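Local atomic coordinates of protein pelota homolog (PDB entry 3OBY), a protein that probably recognises stalled ribosomes and helps release them, and is thought to cleave the stalled mRNA by a metal-dependent endoribonuclease activity. Residues V61-E66 and G83-G88; M133-E138 and S221-R226; L188-P193 and A215-V220; E248-I253 and F322-R327; V287-L292 and I317-F322. One frame throughout, in Å; residues are numbered along the deposited sequence.

Following the chain from the N terminus, contact 1 comes first: it closes the beta hairpin of strands 63-72 and 79-87 in the N-terminal Sm-fold domain. Contact 2 then opens on strand 131-137 and closes, after 82 intervening residues, at the start of helix 224-233. Within that span lies contact 3, which pairs strands 187-191 and 215-217 of the same mixed sheet; the two touch where Leu134 and Ile136 meet strand 187-191. Contacts 4 and 5 belong to the third domain. Contact 4 spans from helix 236-262 to helix 323-330, and contact 5, lying wholly within this span, ties strand 282-288 and helix 289-295 to strand 314-318; they share Phe322.

Contact 1 of 5, residues V61-E66 and G83-G88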
# COMPACT_ATOMS: atom_id res chain seq x y z
N VAL A 61 1.88 -10.33 -23.30
CA VAL A 61 0.77 -10.24 -24.24
C VAL A 61 -0.62 -9.88 -23.69
O VAL A 61 -1.52 -9.54 -24.45
CB VAL A 61 0.69 -11.59 -25.01
CG1 VAL A 61 0.78 -12.75 -24.03
CG2 VAL A 61 -0.59 -11.68 -25.83
N ARG A 62 -0.79 -9.96 -22.37
CA ARG A 62 -2.08 -9.61 -21.75
C ARG A 62 -3.25 -10.44 -22.27
O ARG A 62 -3.90 -10.08 -23.24
CB ARG A 62 -2.39 -8.12 -21.93
CG ARG A 62 -3.66 -7.65 -21.21
CD ARG A 62 -3.69 -6.13 -21.01
NE ARG A 62 -4.33 -5.75 -19.75
CZ ARG A 62 -5.64 -5.83 -19.50
NH1 ARG A 62 -6.48 -6.27 -20.43
NH2 ARG A 62 -6.11 -5.49 -18.31
N LEU A 63 -3.52 -11.55 -21.60
CA LEU A 63 -4.60 -12.43 -21.98
C LEU A 63 -5.78 -12.22 -21.06
O LEU A 63 -5.72 -11.44 -20.11
CB LEU A 63 -4.15 -13.89 -21.88
CG LEU A 63 -3.32 -14.49 -23.02
CD1 LEU A 63 -2.37 -13.46 -23.58
CD2 LEU A 63 -2.58 -15.71 -22.50
N GLY A 64 -6.85 -12.93 -21.36
CA GLY A 64 -8.05 -12.89 -20.55
C GLY A 64 -8.41 -14.35 -20.35
O GLY A 64 -8.34 -15.15 -21.28
N ILE A 65 -8.77 -14.71 -19.13
CA ILE A 65 -9.13 -16.09 -18.86
C ILE A 65 -10.40 -16.20 -18.04
O ILE A 65 -10.66 -15.35 -17.20
CB ILE A 65 -7.98 -16.85 -18.14
CG1 ILE A 65 -7.44 -16.03 -16.97
CG2 ILE A 65 -6.84 -17.12 -19.11
CD1 ILE A 65 -7.94 -16.49 -15.63
N GLU A 66 -11.20 -17.22 -18.32
CA GLU A 66 -12.43 -17.46 -17.56
C GLU A 66 -11.99 -18.34 -16.39
O GLU A 66 -11.88 -19.56 -16.52
CB GLU A 66 -13.47 -18.18 -18.40
CG GLU A 66 -14.69 -18.61 -17.60
CD GLU A 66 -15.73 -19.33 -18.44
OE1 GLU A 66 -15.34 -20.09 -19.34
OE2 GLU A 66 -16.94 -19.13 -18.18
N GLY A 83 -7.45 -20.54 -15.84
CA GLY A 83 -8.71 -20.80 -16.52
C GLY A 83 -8.54 -20.96 -18.02
O GLY A 83 -7.41 -21.01 -18.54
N LYS A 84 -9.66 -21.05 -18.72
CA LYS A 84 -9.68 -21.20 -20.17
C LYS A 84 -9.56 -19.84 -20.85
O LYS A 84 -10.41 -18.97 -20.67
CB LYS A 84 -10.99 -21.88 -20.60
CG LYS A 84 -11.09 -22.18 -22.08
CD LYS A 84 -12.36 -22.97 -22.42
CE LYS A 84 -13.62 -22.10 -22.43
NZ LYS A 84 -13.94 -21.52 -21.10
N ILE A 85 -8.49 -19.66 -21.64
CA ILE A 85 -8.27 -18.41 -22.35
C ILE A 85 -9.54 -18.01 -23.08
O ILE A 85 -10.17 -18.84 -23.74
CB ILE A 85 -7.13 -18.53 -23.36
CG1 ILE A 85 -5.83 -18.91 -22.64
CG2 ILE A 85 -6.94 -17.22 -24.09
CD1 ILE A 85 -4.62 -18.94 -23.54
N VAL A 86 -9.93 -16.75 -22.97
CA VAL A 86 -11.15 -16.29 -23.61
C VAL A 86 -10.86 -15.20 -24.63
O VAL A 86 -11.40 -15.20 -25.73
CB VAL A 86 -12.15 -15.74 -22.57
CG1 VAL A 86 -11.67 -14.40 -22.02
CG2 VAL A 86 -13.52 -15.60 -23.21
N ALA A 87 -9.99 -14.27 -24.26
CA ALA A 87 -9.62 -13.17 -25.13
C ALA A 87 -8.13 -12.91 -25.06
O ALA A 87 -7.43 -13.47 -24.21
CB ALA A 87 -10.39 -11.92 -24.74
N GLY A 88 -7.64 -12.06 -25.95
CA GLY A 88 -6.22 -11.74 -25.98
C GLY A 88 -5.46 -12.66 -26.92
O GLY A 88 -5.78 -12.75 -28.10
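Arg62 precedes the strand; its side chain reaches Phe39 and Thr41, while its carbonyl borders Gly88. At Leu63 the contact becomes apolar: CG lies anti to the carbonyl carbon, and CD2 crosses obliquely to meet Ile85 CD1 at 4.0 Å, a branched aliphatic pair suited to a partly covered sheet face. Gly64 is gripped through both polar atoms of its backbone. Its N donates to Ala87 O at 3.0 Å, a bent bond (139°), whereas its O accepts from Val86 N at 2.8 Å in an almost straight one (171°), the donor standing above the carbonyl plane. Two residues, Val86 and Ala87, thus stand opposite one glycine, which defines a classic beta bulge in the antiparallel hairpin of strands 63-72 and 79-87, part of the RNA-binding Sm fold. A side chain at Gly64 would point at Val86 CG1 and Ala87 CB, which is consistent with glycine here. Ile65 and Ile85 form a non-hydrogen-bonded pair with both side chains on one face, Ile65 CG2 reaching Ile85 CG1 at 4.1 Å; Ile65 continues onto Leu97 of strand 94-99. Glu66 and Lys84 turn to the opposite face. Glu66 N donates to Lys84 O at 3.0 Å, the return bond from Lys84 N to Glu66 O being weak. The extended glutamate lies beside Lys84, whose chain bends at its last two torsions to bring NZ to Glu66 OE1 at 2.7 Å in a salt bridge, while Gly83, with no side chain, brings its CA close to Glu66 O.

Contact 2 of 5, residues M133-E138 and S221-R226; sequences MLTIEE and SSVGSR
This is a small polar contact near the surface, in which a buried threonine of strand 131-137, the middle strand of its sheet, accepts a backbone N-H at the entry to helix 224-233. The strand belongs to the mixed sheet of an alpha/beta domain, where it pairs parallel with strand 187-191 and antiparallel with strand 140-147, and the helix packs over one sheet face. Thr135 carries the contact. Its OG1 lies between the backbone N and the carbonyl carbon (chi1 49°), and there it accepts a hydrogen bond from Gly224 N at 3.0 Å, bent moderately to 155°. The same hydroxyl is hydrogen-bonded to Val142 O of strand 140-147; because a carbonyl can only accept, OG1 must donate there, so one buried hydroxyl serves as donor and acceptor. Threonine suits the place because its methyl, CG2, also packs against the loop, 4.0 Å from Val223 CA. An alanine here would remove OG1 and CG2 and would probably loosen the entry to the helix, losing the acceptor for Gly224 N and the bond to Val142 O. Gly224 itself has a positive phi (55°), a backbone shape that favours glycine. Around the contact, Phe228 of the helix touches Thr135 and Tyr140 touches Val223. Glu137, two residues on and on the same side of the strand, extends beyond CG and crosses Val223 at about a right angle. Its carboxylate takes no bond from the loop here but meets methyls: Glu137 OE2 lies 3.8 Å from Val223 CG2 and 4.1 Å from Val223 CG1.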
# COMPACT_ATOMS: atom_id res chain seq x y z
N MET A 133 6.06 18.23 -4.91
CA MET A 133 7.26 18.01 -5.69
C MET A 133 7.95 19.33 -5.96
O MET A 133 7.31 20.31 -6.33
CB MET A 133 6.91 17.32 -7.00
CG MET A 133 6.66 15.83 -6.87
SD MET A 133 6.14 15.14 -8.43
CE MET A 133 4.76 14.07 -7.92
N LEU A 134 9.27 19.35 -5.76
CA LEU A 134 10.07 20.55 -5.97
C LEU A 134 11.28 20.27 -6.84
O LEU A 134 12.18 19.52 -6.45
CB LEU A 134 10.55 21.10 -4.64
CG LEU A 134 11.62 22.19 -4.77
CD1 LEU A 134 10.94 23.51 -5.10
CD2 LEU A 134 12.40 22.33 -3.47
N THR A 135 11.31 20.88 -8.01
CA THR A 135 12.45 20.73 -8.90
C THR A 135 13.27 21.99 -8.69
O THR A 135 12.72 23.10 -8.71
CB THR A 135 12.01 20.64 -10.37
OG1 THR A 135 11.10 21.71 -10.66
CG2 THR A 135 11.35 19.31 -10.63
N ILE A 136 14.57 21.84 -8.46
CA ILE A 136 15.42 22.99 -8.20
C ILE A 136 16.78 22.89 -8.86
O ILE A 136 17.38 21.81 -8.97
CB ILE A 136 15.61 23.19 -6.69
CG1 ILE A 136 16.23 24.56 -6.41
CG2 ILE A 136 16.52 22.10 -6.13
CD1 ILE A 136 16.40 24.87 -4.93
N GLU A 137 17.28 24.04 -9.29
CA GLU A 137 18.57 24.16 -9.93
C GLU A 137 19.03 25.57 -9.57
O GLU A 137 18.21 26.40 -9.19
CB GLU A 137 18.43 24.03 -11.44
CG GLU A 137 17.81 25.24 -12.12
CD GLU A 137 17.45 24.97 -13.57
OE1 GLU A 137 18.33 24.50 -14.33
OE2 GLU A 137 16.29 25.23 -13.95
N GLU A 138 20.33 25.84 -9.68
CA GLU A 138 20.86 27.15 -9.35
C GLU A 138 19.94 28.31 -9.73
O GLU A 138 19.59 28.47 -10.90
CB GLU A 138 22.23 27.37 -10.00
CG GLU A 138 23.41 26.76 -9.25
CD GLU A 138 24.74 27.33 -9.72
OE1 GLU A 138 25.06 27.19 -10.92
OE2 GLU A 138 25.46 27.91 -8.88
N SER A 221 16.79 14.60 -13.19
CA SER A 221 17.52 15.81 -13.55
C SER A 221 16.63 16.87 -14.17
O SER A 221 16.93 18.06 -14.11
CB SER A 221 18.64 15.47 -14.53
OG SER A 221 19.60 14.61 -13.93
N SER A 222 15.53 16.42 -14.77
CA SER A 222 14.58 17.32 -15.41
C SER A 222 14.17 18.42 -14.44
O SER A 222 14.53 18.39 -13.27
CB SER A 222 13.34 16.52 -15.85
OG SER A 222 13.71 15.26 -16.39
N VAL A 223 13.41 19.40 -14.93
CA VAL A 223 12.96 20.48 -14.08
C VAL A 223 11.55 20.89 -14.50
O VAL A 223 11.15 20.64 -15.64
CB VAL A 223 13.92 21.69 -14.16
CG1 VAL A 223 14.07 22.15 -15.61
CG2 VAL A 223 13.43 22.83 -13.27
N GLY A 224 10.80 21.49 -13.59
CA GLY A 224 9.44 21.90 -13.90
C GLY A 224 8.57 20.77 -14.43
O GLY A 224 8.69 19.62 -13.98
N SER A 225 7.70 21.09 -15.39
CA SER A 225 6.80 20.10 -15.99
C SER A 225 7.50 18.78 -16.32
O SER A 225 7.05 17.71 -15.92
CB SER A 225 6.19 20.67 -17.27
OG SER A 225 5.53 19.66 -18.00
N ARG A 226 8.59 18.88 -17.07
CA ARG A 226 9.37 17.71 -17.46
C ARG A 226 9.70 16.88 -16.23
O ARG A 226 9.44 15.67 -16.20
CB ARG A 226 10.67 18.17 -18.13
CG ARG A 226 10.57 18.37 -19.63
CD ARG A 226 10.97 17.10 -20.35
NE ARG A 226 12.38 16.80 -20.10
CZ ARG A 226 12.94 15.60 -20.28
NH1 ARG A 226 12.22 14.58 -20.71
NH2 ARG A 226 14.23 15.44 -20.02

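Contact 3 of 5, residues L188-P193 and A215-V220; sequences LIVAGP and AVVVDV
Four backbone hydrogen bonds stitch the parallel strands 187-191 and 215-217 and the turns beyond them. Val216 is held through both its polar backbone atoms by the one neighbouring strand: its N donates to Leu188 O at 2.9 Å and its O accepts from Val190 N at 2.8 Å, both nearly along the C=O axis. Val190 O then receives Val218 N at 3.0 Å, and past the strand ends Gly192 N donates to Val220 O at 3.1 Å, both from above the carbonyl plane. Aliphatic side chains, mostly small or beta-branched, pack above and below the bonded backbones. On one face Leu188 CB meets Ala215 CB at 3.9 Å, where the small alanine lets the larger leucine lie alongside, and Val190 stands next to Val217, whose CG1 is anti to the backbone N and turned over Val190 O. On the Ile189 side, Ile189 CG2 lies beside Val218 CG2 at 4.0 Å, and at the strand's end Ala191 CB reaches Val220 CB, past the end of 215-217, at 3.9 Å. Gly192 has backbone angles that call for glycine, since a CB would run into the preceding carbonyl and Pro193 CD. In the second shell Lys197 NZ hydrogen-bonds Gly192 O and Val218 O and, weakly, Val220 O; its positive charge would probably offset the gathering of carbonyl oxygens. Strand 187-191, helices 196-207 and 209-212, and strand 215-217 form a beta-alpha-beta crossover. Helix 196-207 packs on the Val190 and Val217 face, helix 224-233 covers Ile189, Ala191 and Val220 on the other, and strand 131-137 pairs with the far edge of 187-191.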
# COMPACT_ATOMS: atom_id res chain seq x y z
N LEU A 188 7.80 15.65 0.78
CA LEU A 188 8.42 16.46 -0.25
C LEU A 188 9.37 15.63 -1.11
O LEU A 188 10.18 14.87 -0.60
CB LEU A 188 9.19 17.62 0.40
CG LEU A 188 10.05 18.51 -0.52
CD1 LEU A 188 9.15 19.30 -1.46
CD2 LEU A 188 10.89 19.46 0.33
N ILE A 189 9.23 15.77 -2.43
CA ILE A 189 10.12 15.10 -3.35
C ILE A 189 10.96 16.25 -3.88
O ILE A 189 10.42 17.22 -4.41
CB ILE A 189 9.37 14.44 -4.54
CG1 ILE A 189 8.56 13.23 -4.06
CG2 ILE A 189 10.37 13.95 -5.57
CD1 ILE A 189 7.52 13.56 -3.03
N VAL A 190 12.27 16.16 -3.72
CA VAL A 190 13.19 17.20 -4.17
C VAL A 190 14.06 16.66 -5.30
O VAL A 190 14.91 15.80 -5.07
CB VAL A 190 14.09 17.66 -3.02
CG1 VAL A 190 14.97 18.80 -3.46
CG2 VAL A 190 13.24 18.07 -1.84
N ALA A 191 13.84 17.17 -6.51
CA ALA A 191 14.62 16.72 -7.67
C ALA A 191 15.21 17.91 -8.41
O ALA A 191 14.90 19.06 -8.10
CB ALA A 191 13.74 15.91 -8.60
N GLY A 192 16.05 17.62 -9.39
CA GLY A 192 16.68 18.68 -10.17
C GLY A 192 18.09 18.33 -10.62
O GLY A 192 18.65 17.32 -10.18
N PRO A 193 18.69 19.14 -11.50
CA PRO A 193 20.04 18.89 -11.99
C PRO A 193 21.14 19.32 -11.01
O PRO A 193 21.03 20.36 -10.37
CB PRO A 193 20.08 19.72 -13.27
CG PRO A 193 19.25 20.91 -12.90
CD PRO A 193 18.06 20.27 -12.21
N ALA A 215 11.31 14.53 3.62
CA ALA A 215 11.73 14.98 2.31
C ALA A 215 12.77 14.02 1.74
O ALA A 215 13.62 13.52 2.47
CB ALA A 215 12.32 16.38 2.41
N VAL A 216 12.69 13.77 0.43
CA VAL A 216 13.64 12.88 -0.22
C VAL A 216 14.16 13.48 -1.52
O VAL A 216 13.41 14.13 -2.25
CB VAL A 216 13.02 11.51 -0.55
CG1 VAL A 216 12.46 10.88 0.72
CG2 VAL A 216 11.93 11.67 -1.60
N VAL A 217 15.45 13.28 -1.79
CA VAL A 217 16.07 13.78 -3.01
C VAL A 217 16.19 12.66 -4.03
O VAL A 217 16.82 11.64 -3.76
CB VAL A 217 17.48 14.34 -2.73
CG1 VAL A 217 18.11 14.82 -4.02
CG2 VAL A 217 17.40 15.46 -1.73
N VAL A 218 15.58 12.85 -5.19
CA VAL A 218 15.60 11.85 -6.26
C VAL A 218 16.63 12.21 -7.33
O VAL A 218 17.01 13.37 -7.47
CB VAL A 218 14.20 11.71 -6.90
CG1 VAL A 218 14.26 10.80 -8.11
CG2 VAL A 218 13.23 11.14 -5.87
N ASP A 219 17.07 11.20 -8.07
CA ASP A 219 18.07 11.38 -9.12
C ASP A 219 17.60 12.18 -10.33
O ASP A 219 18.42 12.70 -11.08
CB ASP A 219 18.57 10.01 -9.59
CG ASP A 219 19.77 10.12 -10.52
OD1 ASP A 219 20.12 9.11 -11.16
OD2 ASP A 219 20.36 11.22 -10.61
N VAL A 220 16.28 12.27 -10.54
CA VAL A 220 15.73 13.02 -11.67
C VAL A 220 16.48 14.32 -11.92
O VAL A 220 16.78 15.07 -10.99
CB VAL A 220 14.24 13.34 -11.45
CG1 VAL A 220 13.72 14.22 -12.58
CG2 VAL A 220 13.43 12.05 -11.38

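Contact 4 of 5, residues E248-I253 and F322-R327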
# COMPACT_ATOMS: atom_id res chain seq x y z
N GLU A 248 2.63 2.30 9.45
CA GLU A 248 1.40 1.95 10.14
C GLU A 248 1.55 0.58 10.80
O GLU A 248 1.00 0.33 11.87
CB GLU A 248 0.21 1.93 9.16
CG GLU A 248 -0.14 3.28 8.55
CD GLU A 248 -1.20 3.19 7.46
OE1 GLU A 248 -1.59 4.26 6.94
OE2 GLU A 248 -1.64 2.07 7.12
N GLU A 249 2.28 -0.32 10.15
CA GLU A 249 2.49 -1.66 10.70
C GLU A 249 3.33 -1.59 11.96
O GLU A 249 3.08 -2.30 12.92
CB GLU A 249 3.17 -2.58 9.67
CG GLU A 249 2.27 -2.97 8.51
CD GLU A 249 2.91 -3.98 7.56
OE1 GLU A 249 2.32 -4.25 6.50
OE2 GLU A 249 4.00 -4.50 7.88
N ALA A 250 4.34 -0.72 11.94
CA ALA A 250 5.21 -0.55 13.10
C ALA A 250 4.38 0.00 14.25
O ALA A 250 4.61 -0.34 15.40
CB ALA A 250 6.36 0.40 12.77
N GLU A 251 3.41 0.85 13.91
CA GLU A 251 2.52 1.46 14.89
C GLU A 251 1.60 0.41 15.49
O GLU A 251 1.19 0.52 16.65
CB GLU A 251 1.68 2.57 14.25
CG GLU A 251 0.59 3.13 15.15
CD GLU A 251 1.12 3.56 16.51
OE1 GLU A 251 2.14 4.28 16.55
OE2 GLU A 251 0.50 3.19 17.53
N TYR A 252 1.25 -0.60 14.71
CA TYR A 252 0.41 -1.67 15.22
C TYR A 252 1.25 -2.54 16.15
O TYR A 252 0.77 -3.04 17.16
CB TYR A 252 -0.18 -2.50 14.09
CG TYR A 252 -1.38 -1.87 13.42
CD1 TYR A 252 -2.50 -1.50 14.17
CD2 TYR A 252 -1.39 -1.61 12.05
CE1 TYR A 252 -3.59 -0.90 13.57
CE2 TYR A 252 -2.48 -1.02 11.45
CZ TYR A 252 -3.58 -0.66 12.21
OH TYR A 252 -4.67 -0.08 11.61
N ILE A 253 2.53 -2.70 15.80
CA ILE A 253 3.42 -3.49 16.63
C ILE A 253 3.65 -2.76 17.95
O ILE A 253 3.78 -3.40 18.99
CB ILE A 253 4.78 -3.72 15.93
CG1 ILE A 253 4.60 -4.65 14.73
CG2 ILE A 253 5.80 -4.27 16.94
CD1 ILE A 253 3.93 -5.98 15.06
N PHE A 322 10.08 -7.13 5.89
CA PHE A 322 10.39 -5.89 6.60
C PHE A 322 10.42 -6.11 8.11
O PHE A 322 10.10 -7.21 8.59
CB PHE A 322 9.37 -4.83 6.23
CG PHE A 322 9.18 -4.70 4.75
CD1 PHE A 322 10.19 -4.17 3.96
CD2 PHE A 322 8.02 -5.17 4.14
CE1 PHE A 322 10.05 -4.11 2.57
CE2 PHE A 322 7.87 -5.11 2.76
CZ PHE A 322 8.89 -4.59 1.98
N GLU A 323 10.79 -5.08 8.86
CA GLU A 323 10.89 -5.19 10.30
C GLU A 323 9.59 -5.51 11.05
O GLU A 323 9.56 -6.43 11.87
CB GLU A 323 11.54 -3.93 10.88
CG GLU A 323 12.95 -3.66 10.35
CD GLU A 323 13.89 -4.85 10.49
OE1 GLU A 323 14.32 -5.15 11.62
OE2 GLU A 323 14.20 -5.49 9.46
N PRO A 324 8.51 -4.78 10.78
CA PRO A 324 7.26 -5.07 11.50
C PRO A 324 6.85 -6.54 11.52
O PRO A 324 6.48 -7.08 12.57
CB PRO A 324 6.25 -4.17 10.80
CG PRO A 324 7.09 -2.96 10.45
CD PRO A 324 8.35 -3.61 9.90
N GLY A 325 6.91 -7.20 10.38
CA GLY A 325 6.54 -8.61 10.31
C GLY A 325 7.51 -9.52 11.04
O GLY A 325 7.12 -10.55 11.59
N LYS A 326 8.79 -9.15 11.02
CA LYS A 326 9.81 -9.93 11.71
C LYS A 326 9.51 -9.90 13.21
O LYS A 326 9.55 -10.94 13.89
CB LYS A 326 11.20 -9.34 11.44
CG LYS A 326 11.68 -9.42 10.01
CD LYS A 326 13.11 -8.88 9.92
CE LYS A 326 13.81 -9.30 8.64
NZ LYS A 326 13.11 -8.81 7.42
N ARG A 327 9.22 -8.72 13.74
CA ARG A 327 8.90 -8.58 15.14
C ARG A 327 7.67 -9.45 15.42
O ARG A 327 7.66 -10.25 16.36
CB ARG A 327 8.57 -7.12 15.51
CG ARG A 327 9.67 -6.10 15.27
CD ARG A 327 10.93 -6.39 16.06
NE ARG A 327 11.82 -7.33 15.37
CZ ARG A 327 12.71 -6.97 14.44
NH1 ARG A 327 13.47 -7.89 13.87
NH2 ARG A 327 12.84 -5.70 14.10
O HOH W 1 6.26 -5.93 8.03
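The bridging water is gripped by two hydrogen bonds: it donates to Glu249 OE2 at 2.7 Å and accepts from Gly325 N, also at 2.7 Å. It thus links an acidic side chain of helix 236-262 to a backbone N-H in the first turn of helix 323-330, a helix start that would probably favour the negative charge. The carboxylate is held at its other oxygen too, Glu249 OE1 making a salt bridge with Arg245 NE. Helix-helix packing inside the third eRF1-family domain joins this long helix to helix 323-330 through Pro324. Lacking an N-H, proline suits a first turn, two residues after Phe322 at the N-cap, and its CB lies 3.6 Å from Glu249 CB, the glutamate crossing it at about a right angle. Pro324 CG reaches Ala250 CB at 4.1 Å, where a small residue lets the ring approach. One turn on, Ile253 CG2, anti to the backbone N, meets Arg327 CB at 4.2 Å. The guanidinium turns elsewhere: Arg327 NH2 donates to Glu323 OE1 at 2.9 Å in a salt bridge along its own helix. The axes of segments 248-253 and 323-327 run at 26° and approach to 9.0 Å, and Tyr252 and Glu249 carry helix 236-262 onto strand 314-318.

Contact 5 of 5, residues V287-L292 and I317-F322; sequences VADEFL and IMSTEF
A strand-to-helix junction of the third eRF1-family domain meets a turn here: strand 282-288 runs parallel to strand 314-318, then passes directly into helix 289-295. Two backbone bonds, both nearly along the C=O axis, pair them, Met318 N to Val287 O at 2.8 Å and Asp289 N to Met318 O at 2.8 Å. Ala288 is the N-cap, and Asp289 follows as the first helical residue. Its CG sits between the backbone N and the carbonyl carbon (chi1 63°), which directs OD1 to Thr320 N at 2.8 Å, a straight bond (165°) met from above the carboxylate plane. Glu290 N adds a weak bond to the same oxygen. Thr320 OG1 faces two acids, 3.1 Å from Asp289 OD1 and 2.8 Å from Glu290 OE2, while its CG2 touches Ala288 CB. An alanine in place of Asp289 would remove the acceptor of Thr320 N and would probably loosen the type I beta turn from Ser319 to Phe322 against the helix. On the Val287 and Ile317 face, aliphatic side chains join strand to helix: Leu292 CD1 meets Ile317 CD1 at 3.8 Å, crossing at about a right angle, and Val287 CG1 lies alongside Ile317 CG1 at 3.7 Å.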
# COMPACT_ATOMS: atom_id res chain seq x y z
N VAL A 287 -1.13 -10.31 11.41
CA VAL A 287 -0.55 -11.60 11.01
C VAL A 287 0.65 -11.49 10.08
O VAL A 287 0.68 -10.63 9.20
CB VAL A 287 -1.63 -12.51 10.34
CG1 VAL A 287 -2.04 -11.95 8.99
CG2 VAL A 287 -1.12 -13.93 10.23
N ALA A 288 1.63 -12.36 10.29
CA ALA A 288 2.84 -12.37 9.46
C ALA A 288 2.60 -13.25 8.23
O ALA A 288 2.03 -14.34 8.34
CB ALA A 288 4.03 -12.88 10.25
N ASP A 289 3.04 -12.77 7.07
CA ASP A 289 2.84 -13.52 5.84
C ASP A 289 3.35 -14.95 5.94
O ASP A 289 2.69 -15.88 5.47
CB ASP A 289 3.47 -12.77 4.66
CG ASP A 289 4.97 -12.62 4.78
OD1 ASP A 289 5.50 -12.67 5.91
OD2 ASP A 289 5.63 -12.44 3.73
N GLU A 290 4.51 -15.14 6.58
CA GLU A 290 5.06 -16.48 6.73
C GLU A 290 4.10 -17.38 7.49
O GLU A 290 3.96 -18.57 7.19
CB GLU A 290 6.39 -16.45 7.48
CG GLU A 290 7.60 -16.14 6.64
CD GLU A 290 8.88 -16.16 7.46
OE1 GLU A 290 9.02 -17.09 8.30
OE2 GLU A 290 9.74 -15.27 7.27
N PHE A 291 3.44 -16.80 8.48
CA PHE A 291 2.50 -17.55 9.29
C PHE A 291 1.38 -18.11 8.44
O PHE A 291 1.03 -19.29 8.54
CB PHE A 291 1.90 -16.66 10.38
CG PHE A 291 0.98 -17.38 11.32
CD1 PHE A 291 1.48 -18.14 12.37
CD2 PHE A 291 -0.41 -17.29 11.17
CE1 PHE A 291 0.63 -18.78 13.26
CE2 PHE A 291 -1.27 -17.92 12.06
CZ PHE A 291 -0.75 -18.67 13.11
N LEU A 292 0.80 -17.26 7.59
CA LEU A 292 -0.28 -17.72 6.74
C LEU A 292 0.16 -18.89 5.87
O LEU A 292 -0.52 -19.91 5.78
CB LEU A 292 -0.80 -16.59 5.86
CG LEU A 292 -1.56 -15.48 6.58
CD1 LEU A 292 -1.94 -14.41 5.59
CD2 LEU A 292 -2.79 -16.05 7.26
N ILE A 317 -1.99 -7.87 7.28
CA ILE A 317 -0.98 -8.86 6.93
C ILE A 317 0.35 -8.17 6.67
O ILE A 317 0.48 -7.41 5.70
CB ILE A 317 -1.37 -9.66 5.66
CG1 ILE A 317 -2.76 -10.26 5.82
CG2 ILE A 317 -0.36 -10.79 5.44
CD1 ILE A 317 -3.27 -10.95 4.59
N MET A 318 1.32 -8.44 7.53
CA MET A 318 2.65 -7.85 7.40
C MET A 318 3.62 -8.84 6.78
O MET A 318 3.59 -10.03 7.07
CB MET A 318 3.17 -7.42 8.78
CG MET A 318 2.15 -6.69 9.65
SD MET A 318 2.89 -6.21 11.21
CE MET A 318 1.59 -5.27 11.94
N SER A 319 4.48 -8.32 5.91
CA SER A 319 5.48 -9.15 5.25
C SER A 319 6.75 -9.26 6.07
O SER A 319 7.35 -8.26 6.43
CB SER A 319 5.83 -8.55 3.90
OG SER A 319 7.01 -9.15 3.39
N THR A 320 7.16 -10.49 6.35
CA THR A 320 8.39 -10.71 7.11
C THR A 320 9.62 -10.18 6.37
O THR A 320 10.74 -10.31 6.86
CB THR A 320 8.59 -12.18 7.41
OG1 THR A 320 8.53 -12.94 6.20
CG2 THR A 320 7.49 -12.67 8.35
N GLU A 321 9.41 -9.58 5.20
CA GLU A 321 10.51 -9.00 4.42
C GLU A 321 10.98 -7.73 5.11
O GLU A 321 12.12 -7.31 4.94
CB GLU A 321 10.07 -8.64 3.00
CG GLU A 321 11.21 -8.15 2.10
CD GLU A 321 10.74 -7.63 0.74
OE1 GLU A 321 9.88 -8.28 0.10
OE2 GLU A 321 11.24 -6.57 0.30
N PHE A 322 10.08 -7.13 5.89
CA PHE A 322 10.39 -5.89 6.60
C PHE A 322 10.42 -6.11 8.11
O PHE A 322 10.10 -7.21 8.59
CB PHE A 322 9.37 -4.83 6.23
CG PHE A 322 9.18 -4.70 4.75
CD1 PHE A 322 10.19 -4.17 3.96
CD2 PHE A 322 8.02 -5.17 4.14
CE1 PHE A 322 10.05 -4.11 2.57
CE2 PHE A 322 7.87 -5.11 2.76
CZ PHE A 322 8.89 -4.59 1.98